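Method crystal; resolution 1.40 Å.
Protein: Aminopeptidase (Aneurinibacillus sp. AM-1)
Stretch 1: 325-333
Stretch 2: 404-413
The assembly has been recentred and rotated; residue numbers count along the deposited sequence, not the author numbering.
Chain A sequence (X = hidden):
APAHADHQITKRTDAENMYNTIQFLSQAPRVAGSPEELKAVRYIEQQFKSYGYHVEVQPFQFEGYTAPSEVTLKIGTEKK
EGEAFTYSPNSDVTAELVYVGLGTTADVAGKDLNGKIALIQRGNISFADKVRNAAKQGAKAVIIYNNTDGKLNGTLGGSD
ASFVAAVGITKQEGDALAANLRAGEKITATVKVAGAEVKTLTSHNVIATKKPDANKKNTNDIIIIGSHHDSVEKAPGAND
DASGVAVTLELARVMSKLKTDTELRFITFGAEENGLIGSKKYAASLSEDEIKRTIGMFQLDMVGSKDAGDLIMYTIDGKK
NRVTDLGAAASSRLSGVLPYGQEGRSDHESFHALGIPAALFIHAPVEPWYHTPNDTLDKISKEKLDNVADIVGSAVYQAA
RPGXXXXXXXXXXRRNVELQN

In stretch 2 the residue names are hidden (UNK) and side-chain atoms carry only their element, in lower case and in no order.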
# COMPACT_ATOMS: atom_id res chain seq x y z
N ASP A 325 0.51 -29.93 6.82
CA ASP A 325 -0.07 -31.30 6.78
C ASP A 325 0.11 -31.95 5.42
O ASP A 325 0.41 -33.17 5.30
CB ASP A 325 -1.57 -31.25 7.15
CG ASP A 325 -1.82 -30.97 8.58
OD1 ASP A 325 -0.97 -31.10 9.44
OD2 ASP A 325 -3.01 -30.61 8.86
N LEU A 326 -0.10 -31.17 4.33
CA LEU A 326 -0.01 -31.73 2.97
C LEU A 326 1.49 -32.01 2.65
O LEU A 326 1.76 -33.03 2.05
CB LEU A 326 -0.55 -30.75 1.92
CG LEU A 326 -2.09 -30.69 1.89
CD1 LEU A 326 -2.53 -29.35 1.13
CD2 LEU A 326 -2.78 -32.02 1.36
N GLY A 327 2.41 -31.11 3.10
CA GLY A 327 3.85 -31.30 2.85
C GLY A 327 4.30 -32.53 3.62
O GLY A 327 5.04 -33.37 3.00
N ALA A 328 3.83 -32.71 4.86
CA ALA A 328 4.23 -33.89 5.62
C ALA A 328 3.66 -35.11 5.03
O ALA A 328 4.37 -36.16 4.98
CB ALA A 328 3.82 -33.78 7.10
N ALA A 329 2.43 -35.12 4.56
CA ALA A 329 1.78 -36.30 3.98
C ALA A 329 2.56 -36.70 2.71
O ALA A 329 3.03 -37.82 2.60
CB ALA A 329 0.34 -36.03 3.55
N ALA A 330 2.83 -35.74 1.84
CA ALA A 330 3.52 -36.07 0.58
C ALA A 330 4.90 -36.55 0.94
O ALA A 330 5.32 -37.57 0.36
CB ALA A 330 3.61 -34.81 -0.35
N SER A 331 5.64 -35.87 1.80
CA SER A 331 6.94 -36.40 2.14
C SER A 331 6.86 -37.81 2.68
O SER A 331 7.75 -38.63 2.39
CB SER A 331 7.67 -35.41 3.05
OG SER A 331 9.02 -35.90 3.27
N SER A 332 5.90 -38.12 3.52
CA SER A 332 5.90 -39.44 4.13
C SER A 332 5.78 -40.51 3.07
O SER A 332 6.27 -41.66 3.31
CB SER A 332 4.80 -39.41 5.19
OG SER A 332 3.57 -39.67 4.51
N ARG A 333 5.20 -40.19 1.93
CA ARG A 333 5.02 -41.20 0.86
C ARG A 333 6.27 -41.21 -0.00
O ARG A 333 6.57 -42.29 -0.60
CB ARG A 333 3.87 -40.85 -0.05
CG ARG A 333 2.51 -40.85 0.74
CD ARG A 333 1.30 -40.71 -0.14
NE ARG A 333 1.32 -39.46 -0.91
CZ ARG A 333 0.65 -38.35 -0.54
NH1 ARG A 333 0.02 -38.28 0.64
NH2 ARG A 333 0.70 -37.32 -1.34
N UNK A 404 -12.61 -35.27 -3.68
CA UNK A 404 -12.55 -34.63 -2.36
C UNK A 404 -11.18 -34.76 -1.68
O UNK A 404 -10.61 -35.84 -1.67
c UNK A 404 -13.69 -35.20 -1.44
o UNK A 404 -14.58 -36.78 1.05
c UNK A 404 -13.57 -34.80 0.03
c UNK A 404 -14.54 -35.52 1.01
o UNK A 404 -15.21 -34.79 1.78
N UNK A 405 -10.66 -33.67 -1.12
CA UNK A 405 -9.39 -33.76 -0.41
C UNK A 405 -9.59 -34.63 0.81
O UNK A 405 -10.55 -34.37 1.62
c UNK A 405 -7.61 -30.64 1.22
c UNK A 405 -9.03 -32.32 0.02
c UNK A 405 -7.82 -32.12 0.97
c UNK A 405 -6.48 -32.74 0.42
N UNK A 406 -8.67 -35.55 1.04
CA UNK A 406 -8.53 -36.36 2.23
C UNK A 406 -7.08 -36.26 2.70
O UNK A 406 -6.15 -36.47 1.90
c UNK A 406 -8.64 -38.71 3.14
c UNK A 406 -8.83 -37.86 1.91
c UNK A 406 -10.31 -38.02 1.39
N UNK A 407 -6.86 -35.87 3.96
CA UNK A 407 -5.50 -35.97 4.53
C UNK A 407 -5.60 -37.01 5.64
O UNK A 407 -6.54 -37.01 6.43
c UNK A 407 -5.21 -33.54 3.95
c UNK A 407 -4.78 -32.13 4.45
c UNK A 407 -3.51 -34.74 5.47
c UNK A 407 -5.01 -34.60 5.03
N UNK A 408 -4.71 -37.99 5.61
CA UNK A 408 -4.71 -39.01 6.60
C UNK A 408 -3.83 -38.53 7.72
O UNK A 408 -2.91 -37.73 7.51
c UNK A 408 -4.19 -40.30 5.99
c UNK A 408 -5.28 -42.39 5.13
o UNK A 408 -4.77 -42.99 6.13
c UNK A 408 -5.23 -40.88 5.05
o UNK A 408 -5.86 -42.99 4.20
N UNK A 409 -4.16 -38.94 8.94
CA UNK A 409 -3.36 -38.45 10.04
C UNK A 409 -1.88 -38.86 9.89
O UNK A 409 -1.57 -39.96 9.40
c UNK A 409 -5.35 -39.66 10.80
c UNK A 409 -5.14 -39.98 9.37
c UNK A 409 -4.00 -39.17 11.27
N UNK A 410 -0.98 -37.98 10.26
CA UNK A 410 0.45 -38.27 10.16
C UNK A 410 1.15 -37.44 11.23
O UNK A 410 0.86 -36.24 11.37
c UNK A 410 2.87 -37.73 7.16
c UNK A 410 2.46 -37.77 8.54
c UNK A 410 0.94 -37.85 8.71
c UNK A 410 0.46 -36.46 8.38
N UNK A 411 2.02 -38.05 12.01
CA UNK A 411 2.81 -37.30 12.98
C UNK A 411 4.02 -36.78 12.23
O UNK A 411 4.60 -37.44 11.35
o UNK A 411 1.65 -39.77 14.42
c UNK A 411 3.34 -38.15 14.15
c UNK A 411 2.23 -38.79 14.95
o UNK A 411 1.93 -38.35 16.09
N UNK A 412 4.41 -35.59 12.57
CA UNK A 412 5.67 -35.13 12.15
C UNK A 412 6.15 -34.12 13.17
O UNK A 412 5.32 -33.43 13.76
c UNK A 412 3.83 -31.10 10.17
c UNK A 412 4.46 -33.45 10.51
c UNK A 412 2.11 -32.78 10.14
c UNK A 412 2.55 -31.46 10.02
c UNK A 412 5.51 -34.57 10.68
c UNK A 412 3.09 -33.77 10.41
c UNK A 412 4.83 -32.13 10.39
o UNK A 412 1.60 -30.46 9.84
N UNK A 413 7.48 -33.97 13.38
CA UNK A 413 8.03 -33.26 14.54
C UNK A 413 8.32 -31.82 14.32
O UNK A 413 8.54 -31.42 13.17
c UNK A 413 9.37 -33.97 14.75
c UNK A 413 8.55 -34.74 12.68
c UNK A 413 9.83 -34.32 13.34

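Position 404 carries three side-chain carbons in an unbranched run, the third bearing two oxygens. This carboxylate on a two-methylene stem identifies Glu 404, which is exposed and makes no contact with stretch 1.

Position 405 has four carbons and no heteroatom, with the fork at the second carbon, the pattern of leucine. One terminal methyl of the fork approaches the helix, and with the residue named Leu 405 the contact is CD1 of Leu 405 to CD2 of Leu 326, at 3.9 Å.

At position 406 a single carbon carries two others, three in all, which gives Val 406. Its CA-to-CB bond points away from the helix, and the side chain makes no contact there.

Position 407 again shows four carbons, but here the fork lies at the first, and one arm is two carbons long. The end of the long arm meets CD2 of Leu 326, and the short arm nears Ala 329. This is Ile 407, with chi1 in m and chi2 in t. Its CD1 lies 3.7 Å from CD2 of Leu 326, while its CG2 is 4.5 Å from CB of Ala 329 and 4.2 Å from the backbone O of Asp 325.

The side chain at position 408 repeats the first pattern, three carbons ending in two oxygens, and is Glu 408. Its end leads away from the helix.

Three carbons at position 409 close a ring onto the backbone nitrogen, as only proline does. Pro 409 is exposed and out of reach of stretch 1.

Position 410 has four carbons forked at the first, with one arm two carbons long, whose end touches Ala 328, Ala 329 and Ser 332; the CA-to-CB bond points toward stretch 1. This is Ile 410, both chi angles in t. Its CD1 sits 3.1 Å from the backbone O of Ala 328, 3.7 Å from CA of Ala 329 and 3.2 Å from CB of Ser 332, so the tip of the arm packs closely against about one turn of helix.

Two carbons, the second with two oxygens, mark position 411 as Asp 411, exposed, whose CA-to-CB bond points away from stretch 1 and which makes no contact with it.

Position 412 bears one carbon followed by a six-carbon ring with an oxygen attached. The ring lies against CB of Ala 328 and the oxygen meets OD1 of Asp 325; hence Tyr 412. CB of Ala 328 lies over one face of the Tyr 412 ring, 3.5 Å from its centroid and 16° off the normal, a CH-pi contact. At the ring edge, OH of Tyr 412 donates a hydrogen bond to OD1 of Asp 325, at 2.7 Å.

Finally, three carbons at position 413 close onto the backbone nitrogen. Pro 413 does not reach the helix.

The contact joins a helix to a segment without regular structure and buries 432 Å² in all. Ile 407, Ile 410 and Tyr 412 supply most of the covered area on stretch 2. The segment lies close to the helix at Ala 328 and Ala 329, with CA of Ala 328 6.8 Å from CA of Tyr 412 and CA of Ala 329 6.6 Å from CA of Ile 410. Apolar packing dominates, and the single hydrogen bond across the stretches anchors the tyrosine at Asp 325.

Stretch 2 (404-413) ELVIEPIDYP
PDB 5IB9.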